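Local coordinates for four helix bundle protein (Bacteroides thetaiotaomicron VPI-5482, PDB 2RLD) that is of unknown function but belongs to the 23S rRNA-intervening sequence family of four-helix bundles, binds calcium and associates with further copies of itself, at residues 23-26 and 27-31; 47-50 and 51-55. All coordinates share one frame; numbering follows the deposited sequence.

Overall arrangement
Two neighbouring helices of the four-helix bundle each supply one worked example of how side chains one turn apart arrange themselves. Contact 1 (23-26 and 27-31) occupies the last part of helix 7-32, and contact 2 (47-50 and 51-55) follows in series on helix 38-57, the next helix of the chain. Their centres lie about 20 Å apart, while their nearest atoms approach to about 4 Å without touching. Contact 1 is the more peripheral, its centre about 16 Å from that of the chain against about 9 Å for contact 2. Both send apolar residues into the bundle and present another side to the second subunit, so each helix serves the monomer and the assembly at once.

Contact 1 (23-26 and 27-31); sequences VNLY and KFLVN
The ring of Y26 carries V30 on one face: CG2 of V30 stands 3.7 Å from the centroid of the Y26 ring, 20° off its normal, a CH-pi contact displaced toward the phenolic end. The closest approach, 3.5 Å from V30 CG2 to Y26 CZ, fits that offset. With CG anti to the backbone N (chi1 178°), Y26 leans its ring along the helix over the next turn. The F28 ring meets L25 obliquely, CD1 of L25 lying 4.3 Å from F28 CD2.

On the face turned to the other helices, L25 and L29 pack as aliphatic neighbours, L25 CG being 4.0 Å from L29 CD1. On the polar side, one water donates to N24 OD1 and accepts from K27 NZ, at 2.9 Å from the latter; a bend at chi3 (77°) turns the lysine tip back toward N24. The backbone N of K27, F28, L29 and V30 each donate to the carbonyl four residues earlier.

L25 also touches L83 and I100; Y26 packs on S39 and L43 of helix 38-57 and, with K27, on V37 of the second subunit. Such i to i+3 and i to i+4 pairs are characteristic of an amphipathic helix in a four-helix bundle, here with a wider pi-type turn at 28-31.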
ATOM      1  N   VAL C  23      -2.748 -19.082  -3.135  1.00 16.66           N
ATOM      2  CA  VAL C  23      -2.195 -19.165  -1.778  1.00 16.19           C
ATOM      3  C   VAL C  23      -1.023 -20.137  -1.722  1.00 16.70           C
ATOM      4  O   VAL C  23       0.026 -19.851  -1.116  1.00 17.06           O
ATOM      5  CB  VAL C  23      -3.268 -19.497  -0.727  1.00 15.80           C
ATOM      6  CG1 VAL C  23      -2.672 -19.811   0.629  1.00 19.01           C
ATOM      7  CG2 VAL C  23      -4.225 -18.359  -0.570  1.00 16.26           C
ATOM      8  N   ASN C  24      -1.187 -21.306  -2.322  1.00 15.42           N
ATOM      9  CA  ASN C  24      -0.074 -22.270  -2.361  1.00 17.86           C
ATOM     10  C   ASN C  24       1.160 -21.754  -3.095  1.00 15.76           C
ATOM     11  O   ASN C  24       2.311 -21.987  -2.659  1.00 18.12           O
ATOM     12  CB  ASN C  24      -0.564 -23.593  -2.955  1.00 19.22           C
ATOM     13  CG  ASN C  24      -1.464 -24.368  -2.005  1.00 21.96           C
ATOM     14  OD1 ASN C  24      -1.426 -24.176  -0.791  1.00 22.24           O
ATOM     15  ND2 ASN C  24      -2.267 -25.272  -2.565  1.00 24.64           N
ATOM     16  N   LEU C  25       0.946 -21.048  -4.207  1.00 15.99           N
ATOM     17  CA  LEU C  25       2.029 -20.445  -4.943  1.00 16.25           C
ATOM     18  C   LEU C  25       2.749 -19.408  -4.108  1.00 16.55           C
ATOM     19  O   LEU C  25       3.968 -19.294  -4.178  1.00 15.86           O
ATOM     20  CB  LEU C  25       1.520 -19.807  -6.233  1.00 15.20           C
ATOM     21  CG  LEU C  25       2.588 -19.123  -7.092  1.00 14.61           C
ATOM     22  CD1 LEU C  25       3.674 -20.125  -7.575  1.00 17.21           C
ATOM     23  CD2 LEU C  25       1.926 -18.382  -8.277  1.00 17.29           C
ATOM     24  N   TYR C  26       1.988 -18.613  -3.373  1.00 15.76           N
ATOM     25  CA  TYR C  26       2.572 -17.619  -2.468  1.00 16.00           C
ATOM     26  C   TYR C  26       3.478 -18.250  -1.448  1.00 16.51           C
ATOM     27  O   TYR C  26       4.632 -17.821  -1.263  1.00 15.64           O
ATOM     28  CB  TYR C  26       1.475 -16.816  -1.790  1.00 16.36           C
ATOM     29  CG  TYR C  26       2.003 -15.805  -0.820  1.00 16.01           C
ATOM     30  CD1 TYR C  26       2.511 -14.604  -1.264  1.00 16.19           C
ATOM     31  CD2 TYR C  26       2.013 -16.064   0.536  1.00 16.47           C
ATOM     32  CE1 TYR C  26       3.017 -13.686  -0.399  1.00 16.97           C
ATOM     33  CE2 TYR C  26       2.487 -15.137   1.424  1.00 16.28           C
ATOM     34  CZ  TYR C  26       2.993 -13.954   0.964  1.00 16.25           C
ATOM     35  OH  TYR C  26       3.489 -13.011   1.837  1.00 23.09           O
ATOM     36  N   LYS C  27       2.994 -19.305  -0.806  1.00 16.28           N
ATOM     37  CA  LYS C  27       3.825 -20.056   0.149  1.00 15.82           C
ATOM     38  C   LYS C  27       5.119 -20.581  -0.472  1.00 17.55           C
ATOM     39  O   LYS C  27       6.192 -20.458   0.115  1.00 15.68           O
ATOM     40  CB  LYS C  27       3.023 -21.220   0.733  1.00 16.16           C
ATOM     41  CG  LYS C  27       1.880 -20.804   1.607  1.00 18.88           C
ATOM     42  CD  LYS C  27       1.000 -21.999   1.935  1.00 21.32           C
ATOM     43  CE  LYS C  27       1.586 -22.885   2.970  1.00 25.60           C
ATOM     44  NZ  LYS C  27       0.795 -24.183   3.138  1.00 24.38           N
ATOM     45  N   PHE C  28       5.002 -21.164  -1.669  1.00 14.98           N
ATOM     46  CA  PHE C  28       6.149 -21.650  -2.422  1.00 15.38           C
ATOM     47  C   PHE C  28       7.158 -20.546  -2.651  1.00 15.01           C
ATOM     48  O   PHE C  28       8.339 -20.719  -2.337  1.00 15.81           O
ATOM     49  CB  PHE C  28       5.685 -22.230  -3.753  1.00 15.45           C
ATOM     50  CG  PHE C  28       6.806 -22.601  -4.677  1.00 15.28           C
ATOM     51  CD1 PHE C  28       7.508 -23.795  -4.504  1.00 18.63           C
ATOM     52  CD2 PHE C  28       7.144 -21.785  -5.722  1.00 15.36           C
ATOM     53  CE1 PHE C  28       8.555 -24.152  -5.357  1.00 18.95           C
ATOM     54  CE2 PHE C  28       8.204 -22.149  -6.594  1.00 18.06           C
ATOM     55  CZ  PHE C  28       8.888 -23.347  -6.398  1.00 17.47           C
ATOM     56  N   LEU C  29       6.686 -19.401  -3.154  1.00 15.65           N
ATOM     57  CA  LEU C  29       7.573 -18.305  -3.503  1.00 14.96           C
ATOM     58  C   LEU C  29       8.274 -17.758  -2.269  1.00 17.90           C
ATOM     59  O   LEU C  29       9.484 -17.553  -2.277  1.00 18.07           O
ATOM     60  CB  LEU C  29       6.823 -17.193  -4.230  1.00 12.41           C
ATOM     61  CG  LEU C  29       6.343 -17.531  -5.640  1.00 16.39           C
ATOM     62  CD1 LEU C  29       5.391 -16.437  -6.110  1.00 13.34           C
ATOM     63  CD2 LEU C  29       7.554 -17.743  -6.553  1.00 19.68           C
ATOM     64  N   VAL C  30       7.519 -17.546  -1.198  1.00 15.05           N
ATOM     65  CA  VAL C  30       8.108 -16.967   0.001  1.00 14.09           C
ATOM     66  C   VAL C  30       9.018 -17.964   0.723  1.00 15.16           C
ATOM     67  O   VAL C  30      10.156 -17.636   1.046  1.00 17.22           O
ATOM     68  CB  VAL C  30       6.993 -16.410   0.959  1.00 16.68           C
ATOM     69  CG1 VAL C  30       7.612 -15.987   2.253  1.00 18.05           C
ATOM     70  CG2 VAL C  30       6.222 -15.243   0.254  1.00 15.90           C
ATOM     71  N   ASN C  31       8.511 -19.161   0.981  1.00 16.27           N
ATOM     72  CA  ASN C  31       9.204 -20.126   1.850  1.00 17.32           C
ATOM     73  C   ASN C  31      10.344 -20.854   1.154  1.00 16.67           C
ATOM     74  O   ASN C  31      11.424 -21.050   1.754  1.00 19.70           O
ATOM     75  CB  ASN C  31       8.232 -21.152   2.428  1.00 18.42           C
ATOM     76  CG  ASN C  31       7.212 -20.528   3.351  1.00 21.87           C
ATOM     77  OD1 ASN C  31       7.516 -19.595   4.088  1.00 23.19           O
ATOM     78  ND2 ASN C  31       5.994 -21.032   3.301  1.00 22.60           N
TER
HETATM   79  O   HOH W   1       0.823 -25.096   0.392  1.00 41.47           O

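Contact 2 (47-50 and 51-55). With EDO (1,2-ethanediol), chain S.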
ATOM      1  N   THR C  47      -6.137 -13.725  -5.671  1.00 15.81           N
ATOM      2  CA  THR C  47      -7.255 -13.971  -4.753  1.00 16.14           C
ATOM      3  C   THR C  47      -8.376 -12.956  -4.914  1.00 18.12           C
ATOM      4  O   THR C  47      -9.544 -13.239  -4.569  1.00 17.27           O
ATOM      5  CB  THR C  47      -6.776 -14.008  -3.253  1.00 15.18           C
ATOM      6  OG1 THR C  47      -6.214 -12.739  -2.920  1.00 15.05           O
ATOM      7  CG2 THR C  47      -5.776 -15.159  -3.033  1.00 16.19           C
ATOM      8  N   SER C  48      -8.066 -11.804  -5.513  1.00 16.20           N
ATOM      9  CA  SER C  48      -9.059 -10.737  -5.718  1.00 18.28           C
ATOM     10  C   SER C  48     -10.029 -11.063  -6.863  1.00 17.48           C
ATOM     11  O   SER C  48     -11.117 -10.489  -6.930  1.00 18.59           O
ATOM     12  CB  SER C  48      -8.383  -9.392  -5.970  1.00 19.41           C
ATOM     13  OG  SER C  48      -7.682  -8.928  -4.812  1.00 19.73           O
ATOM     14  N   ILE C  49      -9.625 -11.941  -7.780  1.00 17.17           N
ATOM     15  CA  ILE C  49     -10.534 -12.403  -8.848  1.00 17.50           C
ATOM     16  C   ILE C  49     -11.833 -12.924  -8.185  1.00 17.22           C
ATOM     17  O   ILE C  49     -12.927 -12.399  -8.428  1.00 17.09           O
ATOM     18  CB  ILE C  49      -9.888 -13.514  -9.714  1.00 16.99           C
ATOM     19  CG1 ILE C  49      -8.552 -13.051 -10.320  1.00 18.96           C
ATOM     20  CG2 ILE C  49     -10.829 -13.992 -10.851  1.00 19.79           C
ATOM     21  CD1 ILE C  49      -7.768 -14.188 -10.990  1.00 17.60           C
ATOM     22  N   GLY C  50     -11.703 -13.898  -7.276  1.00 17.81           N
ATOM     23  CA  GLY C  50     -12.890 -14.489  -6.600  1.00 17.29           C
ATOM     24  C   GLY C  50     -13.654 -13.492  -5.749  1.00 16.43           C
ATOM     25  O   GLY C  50     -14.891 -13.533  -5.688  1.00 17.75           O
ATOM     26  N   ALA C  51     -12.926 -12.600  -5.080  1.00 17.43           N
ATOM     27  CA  ALA C  51     -13.552 -11.613  -4.223  1.00 17.84           C
ATOM     28  C   ALA C  51     -14.487 -10.675  -5.036  1.00 18.07           C
ATOM     29  O   ALA C  51     -15.578 -10.330  -4.598  1.00 20.73           O
ATOM     30  CB  ALA C  51     -12.493 -10.809  -3.463  1.00 18.37           C
ATOM     31  N   ASN C  52     -14.056 -10.269  -6.210  1.00 18.51           N
ATOM     32  CA  ASN C  52     -14.891  -9.427  -7.044  1.00 18.27           C
ATOM     33  C   ASN C  52     -16.052 -10.170  -7.645  1.00 19.74           C
ATOM     34  O   ASN C  52     -17.131  -9.584  -7.822  1.00 21.76           O
ATOM     35  CB  ASN C  52     -14.061  -8.767  -8.143  1.00 18.34           C
ATOM     36  CG  ASN C  52     -13.308  -7.575  -7.618  1.00 22.35           C
ATOM     37  OD1 ASN C  52     -13.902  -6.496  -7.474  1.00 26.67           O
ATOM     38  ND2 ASN C  52     -12.014  -7.748  -7.312  1.00 20.89           N
ATOM     39  N   ILE C  53     -15.857 -11.454  -7.960  1.00 18.13           N
ATOM     40  CA  ILE C  53     -16.961 -12.269  -8.470  1.00 18.69           C
ATOM     41  C   ILE C  53     -18.025 -12.355  -7.382  1.00 21.22           C
ATOM     42  O   ILE C  53     -19.219 -12.234  -7.660  1.00 20.71           O
ATOM     43  CB  ILE C  53     -16.496 -13.671  -8.924  1.00 18.00           C
ATOM     44  CG1 ILE C  53     -15.569 -13.527 -10.152  1.00 19.33           C
ATOM     45  CG2 ILE C  53     -17.705 -14.531  -9.274  1.00 19.27           C
ATOM     46  CD1 ILE C  53     -14.780 -14.788 -10.564  1.00 18.86           C
ATOM     47  N   ARG C  54     -17.583 -12.523  -6.139  1.00 22.24           N
ATOM     48  CA  ARG C  54     -18.492 -12.508  -4.993  1.00 23.29           C
ATOM     49  C   ARG C  54     -19.236 -11.174  -4.849  1.00 22.82           C
ATOM     50  O   ARG C  54     -20.437 -11.162  -4.497  1.00 24.29           O
ATOM     51  CB  ARG C  54     -17.746 -12.847  -3.697  1.00 22.27           C
ATOM     52  CG  ARG C  54     -18.675 -13.115  -2.515  1.00 24.78           C
ATOM     53  CD  ARG C  54     -17.923 -13.455  -1.237  1.00 25.66           C
ATOM     54  NE  ARG C  54     -18.807 -14.100  -0.285  1.00 24.46           N
ATOM     55  CZ  ARG C  54     -19.617 -13.479   0.563  1.00 26.87           C
ATOM     56  NH1 ARG C  54     -19.652 -12.161   0.630  1.00 26.99           N
ATOM     57  NH2 ARG C  54     -20.385 -14.199   1.365  1.00 26.20           N
ATOM     58  N   GLU C  55     -18.557 -10.053  -5.097  1.00 22.46           N
ATOM     59  CA  GLU C  55     -19.253  -8.758  -5.087  1.00 23.03           C
ATOM     60  C   GLU C  55     -20.266  -8.712  -6.212  1.00 22.42           C
ATOM     61  O   GLU C  55     -21.391  -8.232  -6.007  1.00 21.35           O
ATOM     62  CB  GLU C  55     -18.290  -7.576  -5.227  1.00 25.30           C
ATOM     63  CG  GLU C  55     -17.552  -7.229  -3.948  1.00 27.86           C
ATOM     64  CD  GLU C  55     -16.873  -5.856  -3.988  1.00 32.99           C
ATOM     65  OE1 GLU C  55     -17.117  -5.074  -4.945  1.00 41.94           O
ATOM     66  OE2 GLU C  55     -16.096  -5.547  -3.043  1.00 45.13           O
TER
HETATM   67  C1  EDO S 122      -9.806  -9.478  -1.754  1.00 28.30           C
HETATM   68  O1  EDO S 122      -9.777  -8.843  -3.045  1.00 31.53           O
HETATM   69  C2  EDO S 122      -9.013 -10.783  -1.804  1.00 31.98           C
HETATM   70  O2  EDO S 122      -7.626 -10.534  -2.122  1.00 26.61           O
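S48 and N52 are joined by two hydrogen bonds to a single acceptor. The backbone N of N52 donates to S48 O in the usual helical manner, and ND2 of the N52 side chain donates to S48 O as well, at 2.9 Å. The two donors arrive from opposite faces of the carbonyl plane, ND2 standing 39° out of it and therefore not on a lone pair. N52 has its CG beside its own backbone N (chi1 -80°), which folds the amide back along the helix toward the preceding turn. An alanine here would leave S48 O with its backbone donor but is likely to deprive it of the second grip and to open a gap beside I71. Further backbone bonds link I53 N to I49 O and R54 N to G50 O, while that from A51 N to T47 O is weak, at 3.5 Å.

Among the bound-group contacts, a 1,2-ethanediol, probably from the crystallisation liquor, spans the hydroxyls. Its O2 is hydrogen-bonded to T47 OG1 at 2.7 Å and, at the longer 3.1 Å, to S48 OG, and its O1 is hydrogen-bonded to S48 OG at 2.7 Å. The methyl of A51 lies beside the diol, CB 3.4 Å from O1. S48 OG is also hydrogen-bonded to R44 O and T47 OG1 to L43 O, both bonds reaching back to the preceding turn.

The apolar contribution comes from I49 and I53, which lie side by side and point the same way, CG2 of I49 being 4.0 Å from CD1 of I53.

These isoleucines face the bundle interior, I49 against F18 and I107, I53 against V11 and L111, on helices 7-32 and 94-116. N52 borders helix 62-88, and R54 extends to the second subunit, forming salt bridges with its E84 and E80.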